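PDB 4LRV: DNA sulfur modification protein DndE from Escherichia coli, which takes part in DNA phosphorothioation, the sulfur modification of the DNA backbone, probably as a DNA-binding protein assembled from several identical subunits. Local coordinates for residues Gly68-Leu71 / Gln72-Leu76; Arg45-Pro48 / Glu49-Ser52. All coordinates share one frame; numbering follows the deposited sequence.

Contact 1: residues Gly68-Leu71 / Gln72-Leu76; sequences GETL and QATEL
T74 turns back on T70, one helical turn earlier, and brings two donors to a single carbonyl oxygen. Start at the root of the side chain: T74 CB lies 3.3 Å from T70 O and almost as near to L71 O, so the branch point rests against both carbonyls at the opening of helix 71-81. From there OG1 swings beside its own backbone N and away from the carbonyl carbon (chi1 -56°), which carries it to 2.7 Å from T70 O, where it donates from above the carbonyl plane. T74 N reaches the same oxygen at 2.8 Å, almost in line with the C=O bond. Two bonds therefore grip T70 O, and the one from OG1 fixes the rotation of the T74 hydroxyl. A threonine hydroxyl bonded to the carbonyl four residues back is a familiar feature of helices. The T70 hydroxyl itself is bonded to L67 O.

One residue on, the backbone bond repeats, with E75 N 2.8 Å from L71 O and very straight (178°). Here the side chains of L71 and E75 run alongside each other, pointing the same way. Q72 instead bends at chi2 (86°) and brings OE1 back to 3.5 Å from L71 CB; a water donates to both this OE1 and G68 O. A second water accepts from A73 N and donates to E69 O, bridging the two where they make no direct bond.

G68, with positive phi, is the first residue to leave helical geometry after helix 63-67, and helix 71-81 starts soon after. Both threonines press on F37 of helix 28-40, T70 also on R33 and T74 also on F36, while T74 touches L67 of helix 63-67 as well. A73 packs on F37 of a second subunit, and Q72 touches D62 of a third.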
loop_
_atom_site.group_PDB
_atom_site.type_symbol
_atom_site.label_atom_id
_atom_site.label_comp_id
_atom_site.label_asym_id
_atom_site.label_seq_id
_atom_site.Cartn_x
_atom_site.Cartn_y
_atom_site.Cartn_z
ATOM N N GLY A 68 -3.502 0.019 14.451
ATOM C CA GLY A 68 -3.959 -0.631 13.214
ATOM C C GLY A 68 -4.194 -2.117 13.403
ATOM O O GLY A 68 -4.695 -2.527 14.448
ATOM N N GLU A 69 -3.815 -2.916 12.401
ATOM C CA GLU A 69 -3.930 -4.382 12.462
ATOM C C GLU A 69 -3.093 -4.992 13.595
ATOM O O GLU A 69 -3.272 -6.167 13.948
ATOM C CB GLU A 69 -3.481 -5.034 11.145
ATOM C CG GLU A 69 -3.810 -4.267 9.874
ATOM C CD GLU A 69 -5.156 -4.642 9.284
ATOM O OE1 GLU A 69 -5.218 -4.870 8.048
ATOM O OE2 GLU A 69 -6.143 -4.716 10.058
ATOM N N THR A 70 -2.161 -4.213 14.142
ATOM C CA THR A 70 -1.303 -4.733 15.193
ATOM C C THR A 70 -1.965 -4.588 16.565
ATOM O O THR A 70 -1.363 -4.931 17.578
ATOM C CB THR A 70 0.115 -4.095 15.200
ATOM O OG1 THR A 70 0.087 -2.840 15.895
ATOM C CG2 THR A 70 0.661 -3.921 13.791
ATOM N N LEU A 71 -3.211 -4.105 16.579
ATOM C CA LEU A 71 -3.954 -3.835 17.822
ATOM C C LEU A 71 -4.000 -4.984 18.812
ATOM O O LEU A 71 -3.498 -4.856 19.932
ATOM C CB LEU A 71 -5.380 -3.351 17.537
ATOM C CG LEU A 71 -6.154 -2.961 18.804
ATOM C CD1 LEU A 71 -6.738 -1.571 18.694
ATOM C CD2 LEU A 71 -7.232 -3.959 19.123
ATOM N N GLN A 72 -4.632 -6.083 18.399
ATOM C CA GLN A 72 -4.810 -7.267 19.229
ATOM C C GLN A 72 -3.465 -7.739 19.740
ATOM O O GLN A 72 -3.287 -7.957 20.938
ATOM C CB GLN A 72 -5.482 -8.405 18.437
ATOM C CG GLN A 72 -6.955 -8.186 18.079
ATOM C CD GLN A 72 -7.181 -7.405 16.775
ATOM O OE1 GLN A 72 -6.366 -6.550 16.378
ATOM N NE2 GLN A 72 -8.310 -7.695 16.107
ATOM N N ALA A 73 -2.523 -7.896 18.817
ATOM C CA ALA A 73 -1.175 -8.307 19.159
ATOM C C ALA A 73 -0.584 -7.392 20.227
ATOM O O ALA A 73 -0.124 -7.866 21.264
ATOM C CB ALA A 73 -0.293 -8.311 17.919
ATOM N N THR A 74 -0.599 -6.084 19.966
ATOM C CA THR A 74 -0.100 -5.103 20.919
ATOM C C THR A 74 -0.747 -5.293 22.294
ATOM O O THR A 74 -0.040 -5.478 23.288
ATOM C CB THR A 74 -0.319 -3.639 20.432
ATOM O OG1 THR A 74 0.287 -3.458 19.148
ATOM C CG2 THR A 74 0.290 -2.652 21.421
ATOM N N GLU A 75 -2.078 -5.264 22.341
ATOM C CA GLU A 75 -2.788 -5.414 23.612
ATOM C C GLU A 75 -2.467 -6.730 24.321
ATOM O O GLU A 75 -2.516 -6.791 25.544
ATOM C CB GLU A 75 -4.309 -5.234 23.453
ATOM C CG GLU A 75 -4.723 -3.868 22.894
ATOM C CD GLU A 75 -6.015 -3.327 23.508
ATOM O OE1 GLU A 75 -7.100 -3.505 22.905
ATOM O OE2 GLU A 75 -5.946 -2.717 24.602
ATOM N N LEU A 76 -2.121 -7.773 23.567
ATOM C CA LEU A 76 -1.814 -9.077 24.170
ATOM C C LEU A 76 -0.406 -9.072 24.751
ATOM O O LEU A 76 -0.157 -9.603 25.832
ATOM C CB LEU A 76 -1.990 -10.216 23.159
ATOM C CG LEU A 76 -2.081 -11.688 23.615
ATOM C CD1 LEU A 76 -0.786 -12.417 23.438
ATOM C CD2 LEU A 76 -2.619 -11.875 25.025
HETATM O O HOH W 1 -6.944 -4.356 14.528
HETATM O O HOH W 2 -2.878 -8.036 15.904
#

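Contact 2: residues Arg45-Pro48 / Glu49-Ser52; sequences RYSP and ERDS
Y46 and D51 meet at about a right angle, the carboxylate plane turned 86° from the ring. D51 OD2 lies at the edge of the ring, in its plane, and takes the bond from Y46 OH at 2.7 Å on the anti side of the carboxylate. The same oxygen comes 3.0 Å from Y46 CE2, so it sits beside the hydroxyl corner of the ring. With CG opposite the backbone N (chi1 175°), the Y46 ring runs forward along the chain to meet D51. A phenylalanine in place of Y46 would probably leave D51 OD2 without its hydroxyl mate and the carboxylate freer to turn.

On the E49 and R50 side the two flat groups are less steeply turned, their planes roughly 40° apart. The R50 guanidinium turns its edge to the E49 carboxylate, whose CD lies in the guanidinium plane, and R50 NE and E49 OE2 form a salt bridge modelled doubtfully short. R50 NH2 also passes 3.3 Å from S47 CB.

Elsewhere, Y46 packs on K92, A93 and A96 of helix 87-103, and its backbone N is bonded to Y82 OH, fastening this end of the loop to the fold. Between Y46 and D51 the backbone reverses: R50 N reaches S47 O at 3.3 Å, closing a type I beta turn from S47 to R50 in a surface loop.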
loop_
_atom_site.group_PDB
_atom_site.type_symbol
_atom_site.label_atom_id
_atom_site.label_comp_id
_atom_site.label_asym_id
_atom_site.label_seq_id
_atom_site.Cartn_x
_atom_site.Cartn_y
_atom_site.Cartn_z
ATOM N N ARG A 45 12.184 -2.701 29.843
ATOM C CA ARG A 45 10.896 -2.966 30.460
ATOM C C ARG A 45 10.464 -1.744 31.248
ATOM O O ARG A 45 11.248 -1.163 32.012
ATOM C CB ARG A 45 10.951 -4.171 31.399
ATOM C CG ARG A 45 11.041 -5.543 30.737
ATOM C CD ARG A 45 9.795 -5.877 29.936
ATOM N NE ARG A 45 9.882 -7.208 29.342
ATOM C CZ ARG A 45 10.513 -7.500 28.204
ATOM N NH1 ARG A 45 11.140 -6.555 27.513
ATOM N NH2 ARG A 45 10.530 -8.749 27.758
ATOM N N TYR A 46 9.215 -1.352 31.059
ATOM C CA TYR A 46 8.630 -0.309 31.868
ATOM C C TYR A 46 8.487 -0.771 33.321
ATOM O O TYR A 46 8.247 -1.945 33.592
ATOM C CB TYR A 46 7.268 0.106 31.305
ATOM C CG TYR A 46 6.545 1.114 32.167
ATOM C CD1 TYR A 46 5.662 0.699 33.161
ATOM C CD2 TYR A 46 6.760 2.479 32.001
ATOM C CE1 TYR A 46 5.000 1.617 33.957
ATOM C CE2 TYR A 46 6.102 3.410 32.801
ATOM C CZ TYR A 46 5.220 2.972 33.771
ATOM O OH TYR A 46 4.558 3.879 34.572
ATOM N N SER A 47 8.622 0.170 34.245
ATOM C CA SER A 47 8.321 -0.084 35.639
ATOM C C SER A 47 7.801 1.221 36.255
ATOM O O SER A 47 8.415 2.268 36.085
ATOM C CB SER A 47 9.559 -0.604 36.369
ATOM O OG SER A 47 9.199 -1.204 37.594
ATOM N N PRO A 48 6.673 1.155 36.984
ATOM C CA PRO A 48 5.975 2.386 37.364
ATOM C C PRO A 48 6.721 3.219 38.395
ATOM O O PRO A 48 6.558 4.439 38.437
ATOM C CB PRO A 48 4.643 1.878 37.934
ATOM C CG PRO A 48 4.962 0.517 38.466
ATOM C CD PRO A 48 6.071 -0.043 37.603
ATOM N N GLU A 49 7.552 2.578 39.206
ATOM C CA GLU A 49 8.253 3.298 40.273
ATOM C C GLU A 49 9.493 4.062 39.773
ATOM O O GLU A 49 10.241 4.617 40.562
ATOM C CB GLU A 49 8.591 2.349 41.441
ATOM C CG GLU A 49 9.915 1.565 41.308
ATOM C CD GLU A 49 10.036 0.790 40.005
ATOM O OE1 GLU A 49 9.078 0.083 39.651
ATOM O OE2 GLU A 49 11.089 0.890 39.338
ATOM N N ARG A 50 9.693 4.084 38.459
ATOM C CA ARG A 50 10.798 4.803 37.823
ATOM C C ARG A 50 10.226 5.539 36.620
ATOM O O ARG A 50 10.596 5.253 35.483
ATOM C CB ARG A 50 11.851 3.812 37.309
ATOM C CG ARG A 50 12.845 3.281 38.337
ATOM C CD ARG A 50 13.664 2.136 37.733
ATOM N NE ARG A 50 12.930 0.867 37.791
ATOM C CZ ARG A 50 13.319 -0.285 37.239
ATOM N NH1 ARG A 50 14.450 -0.381 36.545
ATOM N NH2 ARG A 50 12.565 -1.353 37.386
ATOM N N ASP A 51 9.309 6.468 36.855
ATOM C CA ASP A 51 8.595 7.083 35.744
ATOM C C ASP A 51 8.237 8.553 35.958
ATOM O O ASP A 51 7.169 8.889 36.487
ATOM C CB ASP A 51 7.347 6.264 35.395
ATOM C CG ASP A 51 6.728 6.674 34.066
ATOM O OD1 ASP A 51 7.354 7.452 33.317
ATOM O OD2 ASP A 51 5.608 6.211 33.769
ATOM N N SER A 52 9.133 9.427 35.523
ATOM C CA SER A 52 8.857 10.850 35.535
ATOM C C SER A 52 8.758 11.322 34.089
ATOM O O SER A 52 9.522 12.189 33.659
ATOM C CB SER A 52 9.963 11.596 36.300
ATOM O OG SER A 52 10.148 12.924 35.819
#

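From the N terminus the chain passes strand 6-7 and helix 11-23 before helix 28-40, and the long loop after it carries contact 2, where 45-48 and 49-52 fold on each other through a tight turn. The chain then runs through strand 61-62, which pairs with strand 6-7, into helix 63-67, and contact 1 forms where that helix gives way to helix 71-81. The two contacts lie in series, neither nested nor crossing; the centres of contacts 1 and 2 are about 22 Å apart and their nearest atoms about 11 Å. Contact 2 fastens its loop to helix 87-103, whereas contact 1 sets the start of helix 71-81 against helix 28-40 and beside other subunits.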